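Local coordinates for protein DNA polymerase III beta subunit (Streptococcus pyogenes, PDB 2AVT) that forms a sliding clamp that probably encircles duplex DNA and keeps the replicative polymerase tethered to its template, at residues I167-H172 with S196-V201; L135-K140 with V222-S227. All coordinates share one frame; numbering follows the deposited sequence.

Both contacts lie within the central domain of the clamp subunit, with centres about 12 Å apart, and each pairs antiparallel strands at one end of a sheet. Contact 2 joins outermost strand 135-138 to 221-226; contact 1 joins outermost strand 199-204 to 164-170. Each sheet runs on into a neighbouring domain (52-59 beside 238-243; 184-191 beside 367-372). Along the chain contact 1 is nested within the loop closed by contact 2. In both, one strand leads directly into a helix (139-149 or 205-214), consistent with the internal pseudosymmetry of clamp domains. The rings of Phe199 and Phe226 pack at about 30°, and Leu135 touches Ser196 and Phe199, so the two strand pairs meet mainly through apolar side chains.

Contact 1 (I167-H172 with S196-V201); sequences IVLSNH and SADFMV. Unlike the reference sequence in segment 196-201: Phe199 (reference Leu).
Asp198 reaches His172 in the turn that follows strand 164-170. Its CB lies 3.3 Å from Leu169 O. Chi1 of -71° sets CG beside the backbone N; from there OD1 accepts His172 N at 2.8 Å, on the syn side but 26° out of the carboxylate plane, and OD2 sits over the centre of the His172 imidazole, 3.6 Å above it. OD1 also stands 2.8 Å from Leu169 O, a close approach of two acceptors, not a hydrogen bond. The same imidazole donates from ND1 to Ser196 O at 3.2 Å; the acceptor lies in the ring plane, but the donor stands 54° out of the carbonyl plane. Ser196 N returns a bond to His172 O. Beyond this turn the segments become the antiparallel edge pair of a clamp-domain sheet. Ile167 and Val201 exchange two backbone bonds; Leu169 N bonds to Phe199 O, and the return from Phe199 N to Leu169 O is weak. The Phe199 ring lies against the 167-169 backbone, though its exact placement is doubtful because it sits too close to Leu169 CB; Phe175 packs on both side chains. On the opposite face of the sheet, Val168 CG2 presses tightly on Met200 CG at 3.4 Å.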
ATOM      1  N   ILE A 167      20.645  11.987 -22.473  1.00 36.08           N
ATOM      2  CA  ILE A 167      19.802  12.501 -23.558  1.00 37.35           C
ATOM      3  C   ILE A 167      20.678  13.416 -24.407  1.00 37.10           C
ATOM      4  O   ILE A 167      21.246  14.380 -23.891  1.00 34.55           O
ATOM      5  CB  ILE A 167      18.614  13.341 -23.027  1.00 37.86           C
ATOM      6  CG1 ILE A 167      17.821  12.552 -21.983  1.00 39.20           C
ATOM      7  CG2 ILE A 167      17.697  13.713 -24.176  1.00 38.26           C
ATOM      8  CD1 ILE A 167      17.141  11.331 -22.526  1.00 40.91           C
ATOM      9  N   VAL A 168      20.782  13.118 -25.701  1.00 37.20           N
ATOM     10  CA  VAL A 168      21.621  13.913 -26.601  1.00 40.21           C
ATOM     11  C   VAL A 168      20.974  14.256 -27.943  1.00 40.15           C
ATOM     12  O   VAL A 168      20.345  13.408 -28.572  1.00 40.30           O
ATOM     13  CB  VAL A 168      22.945  13.178 -26.933  1.00 39.91           C
ATOM     14  CG1 VAL A 168      23.833  14.068 -27.793  1.00 40.58           C
ATOM     15  CG2 VAL A 168      23.655  12.786 -25.672  1.00 39.32           C
ATOM     16  N   LEU A 169      21.132  15.502 -28.374  1.00 40.88           N
ATOM     17  CA  LEU A 169      20.608  15.926 -29.669  1.00 42.17           C
ATOM     18  C   LEU A 169      21.818  16.272 -30.532  1.00 42.57           C
ATOM     19  O   LEU A 169      22.545  17.219 -30.234  1.00 42.85           O
ATOM     20  CB  LEU A 169      19.708  17.155 -29.538  1.00 41.51           C
ATOM     21  CG  LEU A 169      19.136  17.602 -30.892  1.00 42.96           C
ATOM     22  CD1 LEU A 169      18.268  16.481 -31.453  1.00 40.93           C
ATOM     23  CD2 LEU A 169      18.330  18.884 -30.742  1.00 41.27           C
ATOM     24  N   SER A 170      22.029  15.495 -31.590  1.00 43.02           N
ATOM     25  CA  SER A 170      23.160  15.699 -32.494  1.00 44.51           C
ATOM     26  C   SER A 170      22.721  16.126 -33.902  1.00 44.88           C
ATOM     27  O   SER A 170      21.635  15.775 -34.361  1.00 44.88           O
ATOM     28  CB  SER A 170      23.985  14.416 -32.583  1.00 43.60           C
ATOM     29  OG  SER A 170      23.185  13.327 -33.019  1.00 45.36           O
ATOM     30  N   ASN A 171      23.586  16.875 -34.578  1.00 45.92           N
ATOM     31  CA  ASN A 171      23.309  17.366 -35.925  1.00 46.45           C
ATOM     32  C   ASN A 171      21.974  18.107 -35.965  1.00 46.07           C
ATOM     33  O   ASN A 171      21.252  18.057 -36.963  1.00 44.54           O
ATOM     34  CB  ASN A 171      23.292  16.210 -36.928  1.00 47.19           C
ATOM     35  CG  ASN A 171      24.527  15.337 -36.832  1.00 49.32           C
ATOM     36  OD1 ASN A 171      25.660  15.826 -36.882  1.00 49.59           O
ATOM     37  ND2 ASN A 171      24.315  14.032 -36.696  1.00 49.88           N
ATOM     38  N   HIS A 172      21.655  18.777 -34.862  1.00 44.98           N
ATOM     39  CA  HIS A 172      20.430  19.562 -34.732  1.00 44.02           C
ATOM     40  C   HIS A 172      19.139  18.793 -34.985  1.00 41.57           C
ATOM     41  O   HIS A 172      18.077  19.404 -35.090  1.00 42.24           O
ATOM     42  CB  HIS A 172      20.466  20.754 -35.694  1.00 47.50           C
ATOM     43  CG  HIS A 172      21.582  21.719 -35.437  1.00 51.33           C
ATOM     44  ND1 HIS A 172      21.618  22.541 -34.332  1.00 53.68           N
ATOM     45  CD2 HIS A 172      22.695  22.006 -36.154  1.00 51.77           C
ATOM     46  CE1 HIS A 172      22.703  23.294 -34.380  1.00 53.33           C
ATOM     47  NE2 HIS A 172      23.372  22.989 -35.476  1.00 52.82           N
ATOM     48  N   SER A 196      16.771  21.728 -34.168  1.00 47.84           N
ATOM     49  CA  SER A 196      16.848  22.462 -32.910  1.00 47.78           C
ATOM     50  C   SER A 196      18.284  22.430 -32.387  1.00 46.82           C
ATOM     51  O   SER A 196      19.046  21.517 -32.710  1.00 47.01           O
ATOM     52  CB  SER A 196      15.893  21.835 -31.886  1.00 48.12           C
ATOM     53  OG  SER A 196      15.829  22.604 -30.697  1.00 51.96           O
ATOM     54  N   ALA A 197      18.651  23.429 -31.589  1.00 45.79           N
ATOM     55  CA  ALA A 197      19.998  23.514 -31.027  1.00 45.77           C
ATOM     56  C   ALA A 197      20.436  22.190 -30.400  1.00 45.13           C
ATOM     57  O   ALA A 197      19.634  21.492 -29.779  1.00 46.29           O
ATOM     58  CB  ALA A 197      20.058  24.632 -29.990  1.00 43.98           C
ATOM     59  N   ASP A 198      21.709  21.841 -30.571  1.00 44.75           N
ATOM     60  CA  ASP A 198      22.235  20.602 -30.012  1.00 44.92           C
ATOM     61  C   ASP A 198      22.291  20.683 -28.484  1.00 44.60           C
ATOM     62  O   ASP A 198      22.331  21.771 -27.914  1.00 44.03           O
ATOM     63  CB  ASP A 198      23.639  20.309 -30.556  1.00 47.46           C
ATOM     64  CG  ASP A 198      23.633  19.899 -32.023  1.00 48.26           C
ATOM     65  OD1 ASP A 198      22.858  18.992 -32.389  1.00 46.96           O
ATOM     66  OD2 ASP A 198      24.416  20.474 -32.807  1.00 49.73           O
ATOM     67  N   PHE A 199      22.294  19.521 -27.834  1.00 43.72           N
ATOM     68  CA  PHE A 199      22.341  19.445 -26.377  1.00 43.38           C
ATOM     69  C   PHE A 199      22.846  18.064 -25.997  1.00 42.86           C
ATOM     70  O   PHE A 199      22.765  17.124 -26.789  1.00 41.68           O
ATOM     71  CB  PHE A 199      20.977  19.788 -25.778  1.00 43.35           C
ATOM     72  CG  PHE A 199      19.927  18.747 -26.026  1.00 42.88           C
ATOM     73  CD1 PHE A 199      19.737  17.707 -25.134  1.00 42.47           C
ATOM     74  CD2 PHE A 199      19.123  18.812 -27.165  1.00 43.79           C
ATOM     75  CE1 PHE A 199      18.770  16.747 -25.362  1.00 20.00           C
ATOM     76  CE2 PHE A 199      18.156  17.853 -27.394  1.00 20.00           C
ATOM     77  CZ  PHE A 199      17.979  16.821 -26.493  1.00 20.00           C
ATOM     78  N   MET A 200      23.365  17.942 -24.779  1.00 43.06           N
ATOM     79  CA  MET A 200      23.867  16.666 -24.284  1.00 43.37           C
ATOM     80  C   MET A 200      23.908  16.698 -22.765  1.00 41.94           C
ATOM     81  O   MET A 200      24.803  17.302 -22.176  1.00 41.20           O
ATOM     82  CB  MET A 200      25.269  16.388 -24.821  1.00 44.75           C
ATOM     83  CG  MET A 200      25.817  15.069 -24.332  1.00 50.20           C
ATOM     84  SD  MET A 200      27.444  14.734 -24.976  1.00 58.96           S
ATOM     85  CE  MET A 200      28.473  15.409 -23.653  1.00 55.62           C
ATOM     86  N   VAL A 201      22.945  16.041 -22.133  1.00 40.88           N
ATOM     87  CA  VAL A 201      22.872  16.035 -20.681  1.00 37.89           C
ATOM     88  C   VAL A 201      22.569  14.663 -20.115  1.00 36.95           C
ATOM     89  O   VAL A 201      22.307  13.705 -20.845  1.00 36.38           O
ATOM     90  CB  VAL A 201      21.777  17.007 -20.181  1.00 38.07           C
ATOM     91  CG1 VAL A 201      22.101  18.421 -20.604  1.00 37.34           C
ATOM     92  CG2 VAL A 201      20.423  16.591 -20.736  1.00 37.76           C
TER

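Contact 2 (L135-K140 with V222-S227); sequences LILKTK and VEVFFS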
ATOM      1  N   LEU A 135      12.702  24.082 -26.993  1.00 44.80           N
ATOM      2  CA  LEU A 135      12.603  22.842 -27.745  1.00 42.80           C
ATOM      3  C   LEU A 135      11.202  22.360 -27.396  1.00 42.52           C
ATOM      4  O   LEU A 135      10.876  22.191 -26.218  1.00 40.55           O
ATOM      5  CB  LEU A 135      13.624  21.813 -27.267  1.00 42.20           C
ATOM      6  CG  LEU A 135      13.339  20.389 -27.760  1.00 44.05           C
ATOM      7  CD1 LEU A 135      13.504  20.331 -29.274  1.00 44.09           C
ATOM      8  CD2 LEU A 135      14.271  19.395 -27.081  1.00 42.81           C
ATOM      9  N   ILE A 136      10.366  22.152 -28.405  1.00 39.97           N
ATOM     10  CA  ILE A 136       9.008  21.713 -28.146  1.00 40.22           C
ATOM     11  C   ILE A 136       8.828  20.214 -28.356  1.00 39.94           C
ATOM     12  O   ILE A 136       9.082  19.695 -29.442  1.00 42.53           O
ATOM     13  CB  ILE A 136       8.019  22.475 -29.042  1.00 41.64           C
ATOM     14  CG1 ILE A 136       8.190  23.980 -28.839  1.00 41.54           C
ATOM     15  CG2 ILE A 136       6.598  22.076 -28.704  1.00 43.01           C
ATOM     16  CD1 ILE A 136       7.173  24.801 -29.586  1.00 43.05           C
ATOM     17  N   LEU A 137       8.390  19.519 -27.311  1.00 38.24           N
ATOM     18  CA  LEU A 137       8.168  18.077 -27.392  1.00 37.05           C
ATOM     19  C   LEU A 137       6.773  17.708 -26.917  1.00 36.70           C
ATOM     20  O   LEU A 137       6.241  18.314 -25.989  1.00 35.95           O
ATOM     21  CB  LEU A 137       9.193  17.322 -26.543  1.00 34.90           C
ATOM     22  CG  LEU A 137      10.667  17.473 -26.920  1.00 37.76           C
ATOM     23  CD1 LEU A 137      11.531  16.678 -25.949  1.00 38.14           C
ATOM     24  CD2 LEU A 137      10.876  16.987 -28.348  1.00 38.53           C
ATOM     25  N   LYS A 138       6.178  16.705 -27.554  1.00 37.10           N
ATOM     26  CA  LYS A 138       4.861  16.261 -27.148  1.00 37.53           C
ATOM     27  C   LYS A 138       5.016  15.514 -25.835  1.00 37.86           C
ATOM     28  O   LYS A 138       5.988  14.787 -25.629  1.00 36.97           O
ATOM     29  CB  LYS A 138       4.245  15.342 -28.205  1.00 40.85           C
ATOM     30  CG  LYS A 138       3.936  16.053 -29.521  1.00 44.86           C
ATOM     31  CD  LYS A 138       2.964  15.246 -30.365  1.00 49.65           C
ATOM     32  CE  LYS A 138       2.601  15.974 -31.655  1.00 51.56           C
ATOM     33  NZ  LYS A 138       1.587  15.210 -32.437  1.00 54.31           N
ATOM     34  N   THR A 139       4.053  15.707 -24.945  1.00 37.35           N
ATOM     35  CA  THR A 139       4.075  15.076 -23.638  1.00 37.20           C
ATOM     36  C   THR A 139       4.050  13.562 -23.718  1.00 36.36           C
ATOM     37  O   THR A 139       4.832  12.886 -23.046  1.00 34.84           O
ATOM     38  CB  THR A 139       2.887  15.556 -22.800  1.00 35.99           C
ATOM     39  OG1 THR A 139       2.994  16.972 -22.620  1.00 40.71           O
ATOM     40  CG2 THR A 139       2.867  14.876 -21.444  1.00 36.97           C
ATOM     41  N   LYS A 140       3.158  13.018 -24.536  1.00 35.20           N
ATOM     42  CA  LYS A 140       3.078  11.574 -24.646  1.00 35.83           C
ATOM     43  C   LYS A 140       4.361  10.965 -25.204  1.00 34.40           C
ATOM     44  O   LYS A 140       4.699   9.824 -24.883  1.00 33.29           O
ATOM     45  CB  LYS A 140       1.871  11.163 -25.493  1.00 39.24           C
ATOM     46  CG  LYS A 140       0.539  11.353 -24.769  1.00 42.97           C
ATOM     47  CD  LYS A 140      -0.559  10.478 -25.371  1.00 45.05           C
ATOM     48  CE  LYS A 140      -1.821  10.481 -24.515  1.00 43.88           C
ATOM     49  NZ  LYS A 140      -2.418  11.841 -24.437  1.00 44.58           N
ATOM     50  N   VAL A 222       5.119  20.278 -24.042  1.00 34.18           N
ATOM     51  CA  VAL A 222       5.859  21.085 -23.088  1.00 33.92           C
ATOM     52  C   VAL A 222       7.051  21.710 -23.799  1.00 34.78           C
ATOM     53  O   VAL A 222       7.516  21.208 -24.825  1.00 33.39           O
ATOM     54  CB  VAL A 222       6.401  20.247 -21.900  1.00 34.09           C
ATOM     55  CG1 VAL A 222       5.265  19.803 -21.005  1.00 33.87           C
ATOM     56  CG2 VAL A 222       7.175  19.041 -22.418  1.00 35.76           C
ATOM     57  N   GLU A 223       7.528  22.820 -23.253  1.00 35.75           N
ATOM     58  CA  GLU A 223       8.690  23.507 -23.781  1.00 35.94           C
ATOM     59  C   GLU A 223       9.853  23.082 -22.892  1.00 37.51           C
ATOM     60  O   GLU A 223       9.725  23.070 -21.669  1.00 36.73           O
ATOM     61  CB  GLU A 223       8.501  25.017 -23.685  1.00 37.98           C
ATOM     62  CG  GLU A 223       7.356  25.558 -24.509  1.00 40.86           C
ATOM     63  CD  GLU A 223       7.217  27.057 -24.368  1.00 43.81           C
ATOM     64  OE1 GLU A 223       6.970  27.530 -23.233  1.00 46.92           O
ATOM     65  OE2 GLU A 223       7.358  27.763 -25.386  1.00 45.96           O
ATOM     66  N   VAL A 224      10.981  22.732 -23.499  1.00 36.85           N
ATOM     67  CA  VAL A 224      12.154  22.299 -22.745  1.00 36.29           C
ATOM     68  C   VAL A 224      13.290  23.311 -22.899  1.00 38.19           C
ATOM     69  O   VAL A 224      13.689  23.637 -24.018  1.00 38.35           O
ATOM     70  CB  VAL A 224      12.650  20.911 -23.236  1.00 34.67           C
ATOM     71  CG1 VAL A 224      13.741  20.387 -22.311  1.00 35.47           C
ATOM     72  CG2 VAL A 224      11.500  19.928 -23.290  1.00 32.57           C
ATOM     73  N   PHE A 225      13.800  23.814 -21.775  1.00 37.82           N
ATOM     74  CA  PHE A 225      14.895  24.779 -21.786  1.00 37.45           C
ATOM     75  C   PHE A 225      16.103  24.193 -21.067  1.00 39.19           C
ATOM     76  O   PHE A 225      15.954  23.456 -20.089  1.00 37.65           O
ATOM     77  CB  PHE A 225      14.481  26.080 -21.098  1.00 35.24           C
ATOM     78  CG  PHE A 225      13.271  26.725 -21.698  1.00 36.62           C
ATOM     79  CD1 PHE A 225      13.395  27.612 -22.751  1.00 35.70           C
ATOM     80  CD2 PHE A 225      12.004  26.431 -21.220  1.00 34.65           C
ATOM     81  CE1 PHE A 225      12.278  28.195 -23.317  1.00 37.76           C
ATOM     82  CE2 PHE A 225      10.889  27.009 -21.779  1.00 36.06           C
ATOM     83  CZ  PHE A 225      11.021  27.893 -22.830  1.00 36.95           C
ATOM     84  N   PHE A 226      17.300  24.518 -21.551  1.00 39.33           N
ATOM     85  CA  PHE A 226      18.513  23.997 -20.937  1.00 39.73           C
ATOM     86  C   PHE A 226      19.420  25.067 -20.357  1.00 41.40           C
ATOM     87  O   PHE A 226      19.433  26.212 -20.805  1.00 40.98           O
ATOM     88  CB  PHE A 226      19.346  23.193 -21.942  1.00 39.02           C
ATOM     89  CG  PHE A 226      18.608  22.064 -22.597  1.00 37.84           C
ATOM     90  CD1 PHE A 226      17.707  22.308 -23.624  1.00 37.26           C
ATOM     91  CD2 PHE A 226      18.848  20.753 -22.217  1.00 37.89           C
ATOM     92  CE1 PHE A 226      17.060  21.261 -24.264  1.00 38.92           C
ATOM     93  CE2 PHE A 226      18.206  19.699 -22.850  1.00 40.84           C
ATOM     94  CZ  PHE A 226      17.309  19.954 -23.877  1.00 39.07           C
ATOM     95  N   SER A 227      20.176  24.663 -19.344  1.00 42.55           N
ATOM     96  CA  SER A 227      21.160  25.508 -18.689  1.00 42.45           C
ATOM     97  C   SER A 227      22.217  24.468 -18.362  1.00 42.89           C
ATOM     98  O   SER A 227      21.975  23.268 -18.520  1.00 43.14           O
ATOM     99  CB  SER A 227      20.609  26.135 -17.402  1.00 43.37           C
ATOM    100  OG  SER A 227      20.760  25.263 -16.296  1.00 42.71           O
TER
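Leu135 and Leu137 form antiparallel hydrogen-bonded pairs with Val224 and Val222, the short strand axes approaching to 4.7 Å with their directions 138° apart, a markedly twisted pairing. Four backbone bonds close the two pairs. The shortest runs from Val224 N to Leu135 O at 2.8 Å, and the longest is its return, from Leu135 N to Val224 O at 3.2 Å. The non-hydrogen-bonded pair between them, Ile136 with Glu223, turns its side chains to the opposite face of the sheet, where the carboxylate of Glu223 is held by a salt bridge to Arg234 on the next strand.

The face carrying Leu135, Leu137, Val222 and Val224 is apolar and buried. Leu135 and Val224 meet at their roots, CB to CB 4.2 Å, while Leu135 CD2 extends to the edge of the Phe226 ring, near its plane, 4.4 Å from CE1. The Leu137 and Val224 side chains cross obliquely, meeting through Leu137 CD1, which is anti to its own CA (chi2 179°), and Val224 CG2 at 4.2 Å. Val222 divides its methyls: CG2 lies 3.8 Å from Leu137 O, and CG1 lies 4.0 Å from Thr139 OG1, the two side chains crossing at about a right angle. That hydroxyl belongs to a buried residue and bonds to Ile219 O, just ahead of strand 221-226, with a weak second bond to Glu220 O. Lys138 is the N-cap residue, at the change from strand 135-138 to helix 139-149. From this helix Leu142 packs on both Leu137 and Val222. Such a strand, bonded at a sheet edge and running straight into a helix packed on the apolar face of the same sheet, is a recurrent element of the DNA-clamp fold.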